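PDB 3PSQ: sortase B from Streptococcus pyogenes, which takes part in pilus assembly as a class B sortase, probably working through an acyl-thioester intermediate. Local coordinates for residues D28-N33 and K126-L131; V36-T41 and V83-K88; K43-D48 and K112-K117; A137-D142 and S146-P151; N164-K167 and Q172-E175. All blocks are in the same frame, centred on the assembly; numbering follows the deposited sequence.

Contact 1 of 5, residues D28-N33 and K126-L131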
# COMPACT_ATOMS: atom_id res chain seq x y z
N ASP A 28 19.68 7.89 5.54
CA ASP A 28 20.01 9.10 4.79
C ASP A 28 18.78 9.78 4.22
O ASP A 28 18.66 10.98 4.31
CB ASP A 28 20.97 8.78 3.65
CG ASP A 28 22.41 8.73 4.09
OD1 ASP A 28 22.68 8.91 5.30
OD2 ASP A 28 23.27 8.50 3.21
N LEU A 29 17.86 9.02 3.62
CA LEU A 29 16.60 9.60 3.18
C LEU A 29 15.86 10.25 4.32
O LEU A 29 15.34 11.35 4.18
CB LEU A 29 15.70 8.56 2.49
CG LEU A 29 16.29 8.16 1.16
CD1 LEU A 29 15.51 7.08 0.47
CD2 LEU A 29 16.42 9.41 0.29
N LEU A 30 15.84 9.57 5.46
CA LEU A 30 15.14 10.07 6.63
C LEU A 30 15.71 11.40 7.04
O LEU A 30 14.99 12.29 7.49
CB LEU A 30 15.28 9.08 7.78
CG LEU A 30 14.32 7.89 7.71
CD1 LEU A 30 14.72 6.75 8.66
CD2 LEU A 30 12.91 8.37 7.96
N ALA A 31 17.02 11.53 6.86
CA ALA A 31 17.77 12.72 7.26
C ALA A 31 17.54 13.89 6.29
O ALA A 31 17.74 15.06 6.64
CB ALA A 31 19.25 12.37 7.30
N ILE A 32 17.13 13.55 5.08
CA ILE A 32 17.06 14.47 3.94
C ILE A 32 15.65 15.05 3.78
O ILE A 32 15.48 16.19 3.37
CB ILE A 32 17.55 13.71 2.65
CG1 ILE A 32 19.07 13.65 2.66
CG2 ILE A 32 17.09 14.32 1.35
CD1 ILE A 32 19.65 14.94 3.21
N ASN A 33 14.64 14.25 4.11
CA ASN A 33 13.27 14.64 3.88
C ASN A 33 12.44 14.06 5.01
O ASN A 33 12.17 12.85 5.06
CB ASN A 33 12.83 14.11 2.49
CG ASN A 33 11.35 14.40 2.15
OD1 ASN A 33 10.67 15.16 2.83
ND2 ASN A 33 10.86 13.76 1.12
N LYS A 126 10.02 4.45 10.78
CA LYS A 126 11.14 5.34 11.00
C LYS A 126 11.72 5.22 12.40
O LYS A 126 12.84 5.66 12.65
CB LYS A 126 10.78 6.79 10.69
CG LYS A 126 9.74 7.43 11.57
CD LYS A 126 9.75 8.94 11.35
CE LYS A 126 8.50 9.56 11.88
NZ LYS A 126 8.10 10.75 11.04
N THR A 127 10.95 4.64 13.33
CA THR A 127 11.50 4.33 14.65
C THR A 127 12.09 2.93 14.62
O THR A 127 12.52 2.45 15.65
CB THR A 127 10.46 4.43 15.79
OG1 THR A 127 9.41 3.49 15.54
CG2 THR A 127 9.90 5.83 15.91
N LYS A 128 12.13 2.32 13.44
CA LYS A 128 12.73 0.99 13.19
C LYS A 128 11.92 -0.20 13.69
O LYS A 128 12.42 -1.34 13.75
CB LYS A 128 14.20 0.87 13.61
CG LYS A 128 15.09 1.91 12.97
CD LYS A 128 14.82 2.10 11.45
CE LYS A 128 15.46 3.42 10.96
NZ LYS A 128 16.93 3.54 11.20
N GLN A 129 10.66 0.07 14.00
CA GLN A 129 9.70 -0.97 14.27
C GLN A 129 9.46 -1.81 13.02
O GLN A 129 9.42 -1.29 11.91
CB GLN A 129 8.41 -0.31 14.72
CG GLN A 129 7.32 -1.28 15.16
CD GLN A 129 7.50 -1.82 16.60
OE1 GLN A 129 7.53 -1.05 17.58
NE2 GLN A 129 7.58 -3.16 16.73
N LYS A 130 9.32 -3.12 13.17
CA LYS A 130 9.21 -4.01 12.01
C LYS A 130 7.86 -4.68 11.98
O LYS A 130 7.40 -5.22 12.99
CB LYS A 130 10.35 -5.04 12.00
CG LYS A 130 11.73 -4.38 12.09
CD LYS A 130 12.82 -5.04 11.27
CE LYS A 130 14.18 -4.44 11.66
NZ LYS A 130 15.31 -5.29 11.15
N LEU A 131 7.17 -4.61 10.86
CA LEU A 131 5.85 -5.13 10.81
C LEU A 131 5.80 -6.16 9.71
O LEU A 131 6.50 -6.05 8.73
CB LEU A 131 4.81 -4.02 10.57
CG LEU A 131 5.03 -2.74 11.38
CD1 LEU A 131 4.29 -1.56 10.78
CD2 LEU A 131 4.63 -2.97 12.85
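Leu30 spreads its two methyl branches over two lysine side chains of the turn at 126-129. The branches divide the work. Leu30 CD2 lies 3.8 Å from CB of Lys126, at the root of that side chain. Leu30 CD1 lies 4.1 Å from CE of Lys128, near the far end of the other. The approach differs too, since Leu30 passes Lys126 at a slant but runs alongside Lys128 in the opposite sense. Chi1 of Lys126 (65°) sets CG between the backbone N and the carbonyl carbon, and from there the chain leads off from the leucine, leaving CB to make the contact. Lys128 does the reverse: its chain is kinked at chi2 (-44°) and again at chi4, which folds the methylenes back toward Leu30 and brings NZ to a salt bridge with Asp27, about one helical turn before Leu30. Residues 126-129 form the connection of a beta hairpin, joining strand 120-125 to the antiparallel strand 130-142, and Lys128 takes the left-handed backbone conformation (phi 74°) common in such tight turns. Helix 22-32, which precedes the first strand of the sortase barrel, therefore rests its Leu30 on the end of this hairpin, while Leu30 also touches Val36 and the neighbouring Leu29 packs on Val36 and Pro50. The helix stops just beyond the contact: Leu29 O accepts from Ile32 N and from Asn33 N, each at 3.0 Å, and Asn33 is the first residue to depart from helical angles. Asn33 ND2 then bonds to Val65 O and Tyr60 OH.

Contact 2 of 5, residues V36-T41 and V83-K88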
# COMPACT_ATOMS: atom_id res chain seq x y z
N VAL A 36 9.84 11.29 4.59
CA VAL A 36 10.22 9.87 4.56
C VAL A 36 9.86 9.21 5.91
O VAL A 36 10.21 9.73 6.96
CB VAL A 36 11.73 9.68 4.20
CG1 VAL A 36 12.13 8.20 4.28
CG2 VAL A 36 12.06 10.27 2.77
N MET A 37 9.13 8.10 5.89
CA MET A 37 8.64 7.55 7.18
C MET A 37 8.57 6.02 7.27
O MET A 37 8.20 5.49 8.30
CB MET A 37 7.27 8.17 7.60
CG MET A 37 6.28 8.33 6.48
SD MET A 37 5.71 6.81 5.71
CE MET A 37 5.01 5.90 7.14
N ALA A 38 8.88 5.32 6.20
CA ALA A 38 8.90 3.85 6.26
C ALA A 38 9.68 3.23 5.10
O ALA A 38 10.00 3.89 4.13
CB ALA A 38 7.49 3.29 6.31
N TRP A 39 9.96 1.93 5.21
CA TRP A 39 10.52 1.16 4.12
C TRP A 39 9.59 0.02 3.88
O TRP A 39 9.12 -0.62 4.83
CB TRP A 39 11.93 0.65 4.46
CG TRP A 39 12.69 0.16 3.24
CD1 TRP A 39 12.58 -1.07 2.64
CD2 TRP A 39 13.67 0.88 2.48
NE1 TRP A 39 13.42 -1.14 1.54
CE2 TRP A 39 14.10 0.04 1.44
CE3 TRP A 39 14.23 2.17 2.58
CZ2 TRP A 39 15.06 0.45 0.51
CZ3 TRP A 39 15.15 2.57 1.66
CH2 TRP A 39 15.56 1.72 0.63
N LEU A 40 9.33 -0.27 2.60
CA LEU A 40 8.43 -1.34 2.21
C LEU A 40 9.15 -2.40 1.37
O LEU A 40 9.86 -2.08 0.42
CB LEU A 40 7.27 -0.76 1.42
CG LEU A 40 6.33 -1.71 0.69
CD1 LEU A 40 5.38 -2.42 1.66
CD2 LEU A 40 5.50 -0.96 -0.39
N THR A 41 8.94 -3.66 1.71
CA THR A 41 9.52 -4.78 1.00
C THR A 41 8.44 -5.80 0.70
O THR A 41 7.64 -6.15 1.57
CB THR A 41 10.69 -5.40 1.80
OG1 THR A 41 11.71 -4.41 1.99
CG2 THR A 41 11.32 -6.56 1.04
N VAL A 83 1.67 7.47 10.87
CA VAL A 83 2.92 6.90 10.34
C VAL A 83 3.33 5.61 11.04
O VAL A 83 4.15 4.83 10.53
CB VAL A 83 4.08 7.92 10.40
CG1 VAL A 83 3.82 9.08 9.43
CG2 VAL A 83 4.34 8.42 11.83
N THR A 84 2.76 5.37 12.22
CA THR A 84 3.11 4.21 13.04
C THR A 84 2.34 2.97 12.58
O THR A 84 2.51 1.88 13.14
CB THR A 84 2.70 4.44 14.49
OG1 THR A 84 1.32 4.82 14.52
CG2 THR A 84 3.54 5.55 15.13
N PHE A 85 1.48 3.13 11.57
CA PHE A 85 0.65 2.01 11.09
C PHE A 85 -0.30 1.47 12.16
O PHE A 85 -0.60 0.28 12.16
CB PHE A 85 1.50 0.90 10.44
CG PHE A 85 2.14 1.32 9.12
CD1 PHE A 85 1.50 1.10 7.92
CD2 PHE A 85 3.33 2.05 9.11
CE1 PHE A 85 2.03 1.54 6.74
CE2 PHE A 85 3.87 2.50 7.91
CZ PHE A 85 3.22 2.24 6.73
N GLU A 86 -0.76 2.36 13.06
CA GLU A 86 -1.70 2.06 14.18
C GLU A 86 -3.17 2.05 13.74
O GLU A 86 -4.03 1.46 14.40
CB GLU A 86 -1.61 3.14 15.28
CG GLU A 86 -0.38 3.15 16.19
CD GLU A 86 -0.34 4.39 17.09
OE1 GLU A 86 -1.35 4.66 17.80
OE2 GLU A 86 0.68 5.11 17.08
N ASP A 87 -3.47 2.75 12.64
CA ASP A 87 -4.84 2.85 12.13
C ASP A 87 -5.36 1.51 11.70
O ASP A 87 -4.58 0.57 11.48
CB ASP A 87 -4.90 3.81 10.96
CG ASP A 87 -4.66 5.23 11.37
OD1 ASP A 87 -4.77 5.53 12.57
OD2 ASP A 87 -4.35 6.06 10.50
N LYS A 88 -6.68 1.40 11.59
CA LYS A 88 -7.29 0.16 11.09
C LYS A 88 -6.85 -0.18 9.67
O LYS A 88 -6.81 -1.35 9.27
CB LYS A 88 -8.82 0.27 11.08
CG LYS A 88 -9.43 0.15 12.47
CD LYS A 88 -9.47 -1.34 12.91
CE LYS A 88 -9.74 -1.47 14.42
NZ LYS A 88 -11.00 -0.74 14.79
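Asp87 OD2 is gripped by two donors, Lys82 N and Asn81 ND2, which brace the loop from which Val83 and Phe85 pack on Met37 and Ala38. Met37 contributes the largest share of the buried surface. With chi1 at 42° and both chi2 and chi3 near +60°, its chain curls round, so that different parts meet different partners. Met37 CG lies 3.9 Å from Val83 CG1. The terminal methyl, Met37 CE, stands 3.7 Å from Val83 O. Met37 CE also reaches Phe85 CE2, again at 3.7 Å. The side chains of Met37 and Phe85 cross at about a right angle, and the methyl approaches the ring obliquely. Ala38 makes a different kind of contact, its CB sitting close to the ring plane at the edge, 4.0 Å from Phe85 CE2. That two successive residues both serve this loop is consistent with a classic beta bulge in strand 36-41, where Met37 and Ala38 together face Ile51 of the antiparallel strand 48-53. The bulge lies in the mixed sheet of the sortase barrel, and the 83-88 loop enters strand 89-93 of the same sheet. The carbonyl O of Phe85 is hydrogen-bonded to Arg183 NH1, and its ring also packs on Ile123, Ser90 and Ile92. Val83, at the more exposed border, rests additionally on Gln53.

Contact 3 of 5, residues K43-D48 and K112-K117. With EDO (1,2-ethanediol), chain C.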
# COMPACT_ATOMS: atom_id res chain seq x y z
N LYS A 43 8.51 -9.42 -0.87
CA LYS A 43 9.18 -10.62 -1.41
C LYS A 43 8.44 -11.17 -2.60
O LYS A 43 7.21 -11.31 -2.59
CB LYS A 43 9.26 -11.72 -0.31
CG LYS A 43 10.59 -11.78 0.47
CD LYS A 43 10.51 -12.79 1.69
CE LYS A 43 10.69 -14.29 1.29
NZ LYS A 43 10.44 -15.26 2.47
N GLY A 44 9.20 -11.51 -3.63
CA GLY A 44 8.61 -12.04 -4.86
C GLY A 44 8.46 -10.93 -5.89
O GLY A 44 7.98 -11.16 -7.01
N THR A 45 8.88 -9.72 -5.52
CA THR A 45 8.84 -8.59 -6.43
C THR A 45 10.10 -7.82 -6.17
O THR A 45 10.83 -8.12 -5.21
CB THR A 45 7.68 -7.62 -6.10
OG1 THR A 45 7.96 -6.92 -4.87
CG2 THR A 45 6.32 -8.33 -6.03
N HIS A 46 10.33 -6.80 -6.99
CA HIS A 46 11.37 -5.87 -6.69
C HIS A 46 10.85 -4.67 -5.90
O HIS A 46 11.55 -3.67 -5.78
CB HIS A 46 12.19 -5.45 -7.95
CG HIS A 46 11.39 -4.79 -9.03
ND1 HIS A 46 10.79 -3.56 -8.87
CD2 HIS A 46 11.16 -5.17 -10.32
CE1 HIS A 46 10.17 -3.23 -9.99
NE2 HIS A 46 10.41 -4.17 -10.89
N ILE A 47 9.67 -4.78 -5.29
CA ILE A 47 9.21 -3.72 -4.39
C ILE A 47 10.02 -3.72 -3.11
O ILE A 47 9.95 -4.63 -2.32
CB ILE A 47 7.70 -3.82 -4.09
CG1 ILE A 47 6.92 -3.74 -5.39
CG2 ILE A 47 7.31 -2.80 -3.03
CD1 ILE A 47 5.52 -4.26 -5.32
N ASP A 48 10.84 -2.69 -2.95
CA ASP A 48 11.81 -2.63 -1.88
C ASP A 48 12.17 -1.15 -1.82
O ASP A 48 13.16 -0.72 -2.38
CB ASP A 48 13.02 -3.49 -2.27
CG ASP A 48 14.06 -3.62 -1.17
OD1 ASP A 48 13.77 -3.32 0.02
OD2 ASP A 48 15.19 -4.02 -1.55
N LYS A 112 -3.31 -17.00 -9.63
CA LYS A 112 -3.48 -17.98 -8.54
C LYS A 112 -2.17 -18.49 -7.96
O LYS A 112 -1.91 -18.36 -6.77
CB LYS A 112 -4.35 -19.18 -8.98
CG LYS A 112 -4.75 -20.11 -7.82
CD LYS A 112 -5.63 -21.27 -8.30
CE LYS A 112 -6.04 -22.19 -7.12
NZ LYS A 112 -6.60 -23.53 -7.55
N SER A 113 -1.32 -19.05 -8.81
CA SER A 113 -0.04 -19.59 -8.36
C SER A 113 0.82 -18.53 -7.68
O SER A 113 1.44 -18.80 -6.63
CB SER A 113 0.71 -20.24 -9.53
OG SER A 113 2.08 -20.44 -9.21
N PHE A 114 0.89 -17.32 -8.25
CA PHE A 114 1.66 -16.23 -7.64
C PHE A 114 1.08 -15.81 -6.27
O PHE A 114 1.80 -15.63 -5.31
CB PHE A 114 1.75 -15.01 -8.59
CG PHE A 114 2.74 -13.96 -8.12
CD1 PHE A 114 4.04 -13.95 -8.60
CD2 PHE A 114 2.36 -12.98 -7.19
CE1 PHE A 114 4.95 -13.01 -8.17
CE2 PHE A 114 3.28 -12.02 -6.76
CZ PHE A 114 4.57 -12.05 -7.24
N PHE A 115 -0.23 -15.65 -6.22
CA PHE A 115 -0.93 -15.31 -4.99
C PHE A 115 -0.78 -16.36 -3.89
O PHE A 115 -0.63 -16.01 -2.73
CB PHE A 115 -2.41 -15.14 -5.29
CG PHE A 115 -3.21 -14.69 -4.11
CD1 PHE A 115 -3.25 -13.33 -3.75
CD2 PHE A 115 -3.93 -15.62 -3.35
CE1 PHE A 115 -3.99 -12.91 -2.65
CE2 PHE A 115 -4.67 -15.21 -2.24
CZ PHE A 115 -4.70 -13.84 -1.89
N ASN A 116 -0.83 -17.64 -4.24
CA ASN A 116 -0.57 -18.69 -3.24
C ASN A 116 0.90 -18.77 -2.83
O ASN A 116 1.21 -19.24 -1.74
CB ASN A 116 -1.04 -20.07 -3.72
CG ASN A 116 -2.56 -20.16 -3.89
OD1 ASN A 116 -3.32 -19.32 -3.39
ND2 ASN A 116 -3.01 -21.19 -4.61
N LYS A 117 1.83 -18.32 -3.67
CA LYS A 117 3.24 -18.46 -3.31
C LYS A 117 3.79 -17.34 -2.43
O LYS A 117 4.62 -17.56 -1.54
CB LYS A 117 4.13 -18.63 -4.55
CG LYS A 117 5.51 -19.25 -4.19
CD LYS A 117 6.47 -19.33 -5.36
CE LYS A 117 7.92 -19.61 -4.86
NZ LYS A 117 8.81 -18.39 -4.89
C1 EDO C . -4.27 -18.60 -12.64
O1 EDO C . -4.84 -17.37 -12.17
C2 EDO C . -2.73 -18.52 -12.73
O2 EDO C . -2.15 -19.27 -11.64
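Phe114 points the rim of its ring, not a face, at the Gly44-Thr45 peptide. The carbonyl O of Gly44 lies in the ring plane, 3.5 Å from CZ and 3.7 Å from CE1 of Phe114, so the oxygen looks at the aromatic C-H edge. CG2 of Thr45 stands near the same plane, 4.3 Å from Phe114 CZ. The ring gets there because chi1 of Phe114 (-170°) swings it off the helix toward the loop, where Phe109 meets it edge-to-face and the imidazole of His118 lies at about 45° to it. On the loop side Thr45 is oriented by polar bonds: Thr45 OG1 accepts from Ile47 N, two residues on, at 2.8 Å, which makes an ST turn, and is also bonded to Val42 O. This leaves CG2 on the side of the ring, in loose contact. The loop joins strands 36-41 and 48-53 of the sortase barrel, and the contact thus sets a hairpin end beside helix 112-117. At the start of that helix a 1,2-ethanediol, probably from the crystallisation liquor, accepts from two backbone amides, Lys112 N to O1 and Ser113 N to O2, both at 3.0 Å and nearly straight. Without a hydrogen bond between the segments, the chemistry amounts to a modest edge contact: the partial negative charge of Gly44 O against the slightly positive ring hydrogens is probably weakly favourable, and the small buried surface, 81 Å², suits a surface junction.

Contact 4 of 5, residues A137-D142 and S146-P151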
# COMPACT_ATOMS: atom_id res chain seq x y z
N ALA A 137 -5.96 -10.62 0.03
CA ALA A 137 -6.77 -10.32 -1.16
C ALA A 137 -6.03 -9.52 -2.22
O ALA A 137 -5.22 -8.66 -1.91
CB ALA A 137 -8.06 -9.59 -0.77
N CYS A 138 -6.35 -9.82 -3.48
CA CYS A 138 -6.02 -8.97 -4.61
C CYS A 138 -7.32 -8.48 -5.21
O CYS A 138 -8.15 -9.28 -5.63
CB CYS A 138 -5.28 -9.79 -5.66
SG CYS A 138 -4.66 -8.81 -7.03
N ILE A 139 -7.48 -7.16 -5.28
CA ILE A 139 -8.78 -6.55 -5.63
C ILE A 139 -8.74 -5.80 -6.98
O ILE A 139 -7.75 -5.12 -7.30
CB ILE A 139 -9.17 -5.54 -4.51
CG1 ILE A 139 -9.37 -6.28 -3.18
CG2 ILE A 139 -10.35 -4.65 -4.90
CD1 ILE A 139 -9.08 -5.43 -1.95
N GLN A 140 -9.78 -5.96 -7.78
CA GLN A 140 -9.94 -5.11 -8.94
C GLN A 140 -11.13 -4.20 -8.72
O GLN A 140 -12.26 -4.63 -8.51
CB GLN A 140 -10.09 -5.87 -10.26
CG GLN A 140 -10.45 -4.94 -11.45
CD GLN A 140 -9.23 -4.35 -12.18
OE1 GLN A 140 -8.75 -3.24 -11.87
NE2 GLN A 140 -8.72 -5.10 -13.16
N THR A 141 -10.84 -2.91 -8.74
CA THR A 141 -11.86 -1.96 -8.49
C THR A 141 -11.55 -0.80 -9.41
O THR A 141 -10.77 -0.94 -10.34
CB THR A 141 -11.91 -1.60 -6.99
OG1 THR A 141 -13.02 -0.75 -6.77
CG2 THR A 141 -10.65 -0.89 -6.51
N ASP A 142 -12.19 0.34 -9.19
CA ASP A 142 -11.84 1.51 -10.00
C ASP A 142 -11.63 2.75 -9.11
O ASP A 142 -11.79 2.67 -7.87
CB ASP A 142 -12.88 1.74 -11.08
CG ASP A 142 -14.23 2.06 -10.52
OD1 ASP A 142 -14.31 2.71 -9.46
OD2 ASP A 142 -15.22 1.69 -11.15
N SER A 146 -16.14 3.25 -3.39
CA SER A 146 -16.76 4.04 -2.31
C SER A 146 -16.18 3.80 -0.91
O SER A 146 -16.59 4.45 0.06
CB SER A 146 -18.26 3.80 -2.30
OG SER A 146 -18.53 2.46 -1.90
N LEU A 147 -15.20 2.91 -0.79
CA LEU A 147 -14.71 2.58 0.53
C LEU A 147 -13.18 2.60 0.67
O LEU A 147 -12.64 3.15 1.62
CB LEU A 147 -15.25 1.22 0.94
CG LEU A 147 -14.89 0.79 2.37
CD1 LEU A 147 -15.46 1.81 3.35
CD2 LEU A 147 -15.42 -0.61 2.65
N LEU A 148 -12.49 1.99 -0.30
CA LEU A 148 -11.12 1.53 -0.10
C LEU A 148 -10.03 2.60 -0.29
O LEU A 148 -8.87 2.34 0.02
CB LEU A 148 -10.85 0.29 -0.97
CG LEU A 148 -11.63 -0.94 -0.54
CD1 LEU A 148 -11.41 -2.09 -1.48
CD2 LEU A 148 -11.28 -1.34 0.90
N PHE A 149 -10.41 3.79 -0.76
CA PHE A 149 -9.42 4.87 -0.93
C PHE A 149 -9.57 5.94 0.11
O PHE A 149 -8.98 7.00 0.02
CB PHE A 149 -9.40 5.42 -2.37
CG PHE A 149 -9.07 4.36 -3.40
CD1 PHE A 149 -7.80 3.82 -3.47
CD2 PHE A 149 -10.04 3.86 -4.24
CE1 PHE A 149 -7.51 2.83 -4.37
CE2 PHE A 149 -9.74 2.87 -5.17
CZ PHE A 149 -8.47 2.35 -5.22
N ASN A 150 -10.34 5.64 1.16
CA ASN A 150 -10.51 6.55 2.27
C ASN A 150 -10.39 5.80 3.61
O ASN A 150 -11.33 5.11 4.04
CB ASN A 150 -11.85 7.29 2.16
CG ASN A 150 -11.98 8.43 3.18
OD1 ASN A 150 -11.41 8.34 4.26
ND2 ASN A 150 -12.73 9.49 2.84
N PRO A 151 -9.23 5.92 4.26
CA PRO A 151 -8.98 5.24 5.54
C PRO A 151 -9.94 5.69 6.65
O PRO A 151 -10.19 4.96 7.60
CB PRO A 151 -7.54 5.65 5.88
CG PRO A 151 -6.92 6.01 4.54
CD PRO A 151 -8.04 6.63 3.76
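The connection that leaves strand 130-142 and runs through helices 151-155 and 159-167 to strand 170-173 begins with this contact: the chain leaves the sheet, makes a type I beta turn from Leu147 to Asn150, and folds back on the strand it has just left. Two side chains of the turn do the touching. Leu148 and Ile139 reach for each other tip to tip, CD1 to CD1 at 4.1 Å. Beside them Phe149 comes from the opposite direction to Thr141, whose CG2 lies 4.1 Å from both CE2 and CZ of the Phe149 ring, in an oblique approach. The backbone supplies the closest meeting, with Asp142 O at the ring edge, near its plane, 3.4 Å from Phe149 CE2. Chi1 of Thr141 (-175°) directs OG1 to Asp145 OD2, leaving the methyl for the phenyl ring. The same aspartate fixes the turn through its other oxygen, for Asp145 OD1 accepts from Leu147 N and Leu148 N. At the turn's exit Asn150 is the N-cap of helix 151-155, its OD1 accepting from Ile152 N and Asp153 N. Phe149 also touches Arg198, the predicted transition-state stabiliser, which places this packing at the border of the probable active site. Between the two segments, then, cohesion is apolar apart from an aromatic C-H edge facing a carbonyl, while polar groups define the shape of the turn.

Contact 5 of 5, residues N164-K167 and Q172-E175. With ZN (zinc ion), chain O; EDO (1,2-ethanediol), chain D.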
# COMPACT_ATOMS: atom_id res chain seq x y z
N ASN A 164 -16.69 -7.88 3.25
CA ASN A 164 -17.59 -8.26 2.16
C ASN A 164 -17.44 -7.36 0.94
O ASN A 164 -17.60 -7.80 -0.21
CB ASN A 164 -19.07 -8.28 2.60
CG ASN A 164 -20.01 -8.83 1.51
OD1 ASN A 164 -19.57 -9.10 0.38
ND2 ASN A 164 -21.30 -8.98 1.84
N HIS A 165 -17.17 -6.08 1.20
CA HIS A 165 -16.88 -5.13 0.14
C HIS A 165 -15.67 -5.62 -0.65
O HIS A 165 -15.68 -5.63 -1.88
CB HIS A 165 -16.55 -3.76 0.72
CG HIS A 165 -16.24 -2.73 -0.32
ND1 HIS A 165 -17.21 -1.99 -0.94
CD2 HIS A 165 -15.07 -2.34 -0.86
CE1 HIS A 165 -16.65 -1.16 -1.81
NE2 HIS A 165 -15.35 -1.36 -1.78
N ILE A 166 -14.64 -6.01 0.08
CA ILE A 166 -13.40 -6.51 -0.49
C ILE A 166 -13.65 -7.82 -1.24
O ILE A 166 -13.37 -7.92 -2.43
CB ILE A 166 -12.32 -6.71 0.59
CG1 ILE A 166 -11.77 -5.37 1.05
CG2 ILE A 166 -11.21 -7.64 0.10
CD1 ILE A 166 -10.95 -5.47 2.34
N LYS A 167 -14.19 -8.82 -0.52
CA LYS A 167 -14.54 -10.10 -1.10
C LYS A 167 -15.17 -10.03 -2.50
O LYS A 167 -14.77 -10.76 -3.39
CB LYS A 167 -15.48 -10.87 -0.17
CG LYS A 167 -15.54 -12.35 -0.52
CD LYS A 167 -16.64 -13.12 0.23
CE LYS A 167 -16.86 -14.54 -0.41
NZ LYS A 167 -17.80 -15.44 0.38
N GLN A 172 -8.29 -12.66 -6.25
CA GLN A 172 -7.83 -13.71 -5.35
C GLN A 172 -8.16 -13.36 -3.89
O GLN A 172 -8.14 -12.18 -3.50
CB GLN A 172 -6.34 -13.97 -5.52
CG GLN A 172 -5.87 -14.23 -6.93
CD GLN A 172 -6.40 -15.52 -7.51
OE1 GLN A 172 -6.94 -16.37 -6.79
NE2 GLN A 172 -6.27 -15.69 -8.82
N TYR A 173 -8.48 -14.36 -3.08
CA TYR A 173 -8.85 -14.15 -1.67
C TYR A 173 -8.51 -15.38 -0.81
O TYR A 173 -8.52 -16.52 -1.31
CB TYR A 173 -10.35 -13.89 -1.59
CG TYR A 173 -10.85 -13.40 -0.25
CD1 TYR A 173 -10.79 -12.05 0.09
CD2 TYR A 173 -11.42 -14.28 0.67
CE1 TYR A 173 -11.26 -11.59 1.31
CE2 TYR A 173 -11.92 -13.82 1.91
CZ TYR A 173 -11.82 -12.47 2.21
OH TYR A 173 -12.30 -11.99 3.40
N ARG A 174 -8.18 -15.16 0.45
CA ARG A 174 -8.01 -16.26 1.40
C ARG A 174 -8.57 -15.83 2.75
O ARG A 174 -8.42 -14.68 3.14
CB ARG A 174 -6.54 -16.69 1.51
CG ARG A 174 -5.61 -15.67 2.17
CD ARG A 174 -4.22 -16.23 2.43
NE ARG A 174 -3.66 -16.83 1.22
CZ ARG A 174 -2.76 -16.26 0.43
NH1 ARG A 174 -2.32 -16.91 -0.65
NH2 ARG A 174 -2.28 -15.06 0.73
N GLU A 175 -9.23 -16.75 3.45
CA GLU A 175 -9.73 -16.53 4.81
C GLU A 175 -8.61 -16.64 5.82
O GLU A 175 -8.00 -17.70 5.94
CB GLU A 175 -10.74 -17.61 5.19
CG GLU A 175 -11.94 -17.77 4.25
CD GLU A 175 -12.96 -16.63 4.39
OE1 GLU A 175 -13.09 -16.08 5.52
OE2 GLU A 175 -13.62 -16.30 3.37
ZN ZN O . -19.15 -2.01 -0.78
C1 EDO D . -9.53 -11.45 6.97
O1 EDO D . -10.31 -12.23 7.86
C2 EDO D . -9.70 -12.04 5.58
O2 EDO D . -8.91 -13.23 5.53
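Apolar contact comes first: Ile166 and Tyr173 meet at about a right angle, CG2 of the isoleucine lying at the edge of the phenol ring, 4.1 Å from Tyr173 CE1. Tyr173 CE1 is also 4.3 Å from Lys167 CA, an oblique approach. Chi1 of Tyr173 (-169°) turns the ring toward the helix, and Ile166 and Tyr173 both also touch Ala137. Electrostatics add little, since Lys167 NZ and Glu175 OE2 stay 5.2 Å apart, at most a long-range attraction. Polar bonds lie at the borders. A 1,2-ethanediol, probably from the crystallisation liquor, donates from O2 to Arg174 O at 2.8 Å, bonds to Ile176 N, and sets its C2 3.4 Å from Tyr173 OH. The guanidinium of Arg174 bonds to Phe115 O and Ile135 O. Metal coordination involves the residue before Ile166: His165 ND1 binds a zinc ion at 1.9 Å, and NE2 of that imidazole is hydrogen-bonded to Asp145 OD1, a second-shell partner that would fix the ring's rotation. The arrangement is a tight helix-to-strand connection, in which helix 159-167 leads into strand 170-173 and packs against the sheet where that strand pairs antiparallel with strand 130-142.

In the fold
Contacts 1 and 2 touch, with centres 10 Å apart, and join helix 22-32, strand 36-41 and the 83-88 loop on one side of the chain. Contacts 4 and 5, their centres 11 Å apart, lie across the chain's centre from contact 1 and share the neighbouring strands 130-142 and 170-173. Strand 130-142 spans the gap, serving contact 1 at its start and contact 4 at its end, their centres about 27 Å apart. Along the chain, contacts 2 and 3 alternate and are both nested within contact 1; contacts 4 and 5 follow in series. Contacts 1, 2, 4 and 5 reach the same mixed sheet, the sortase barrel, while contact 3 touches contacts 2, 4 and 5 from the periphery.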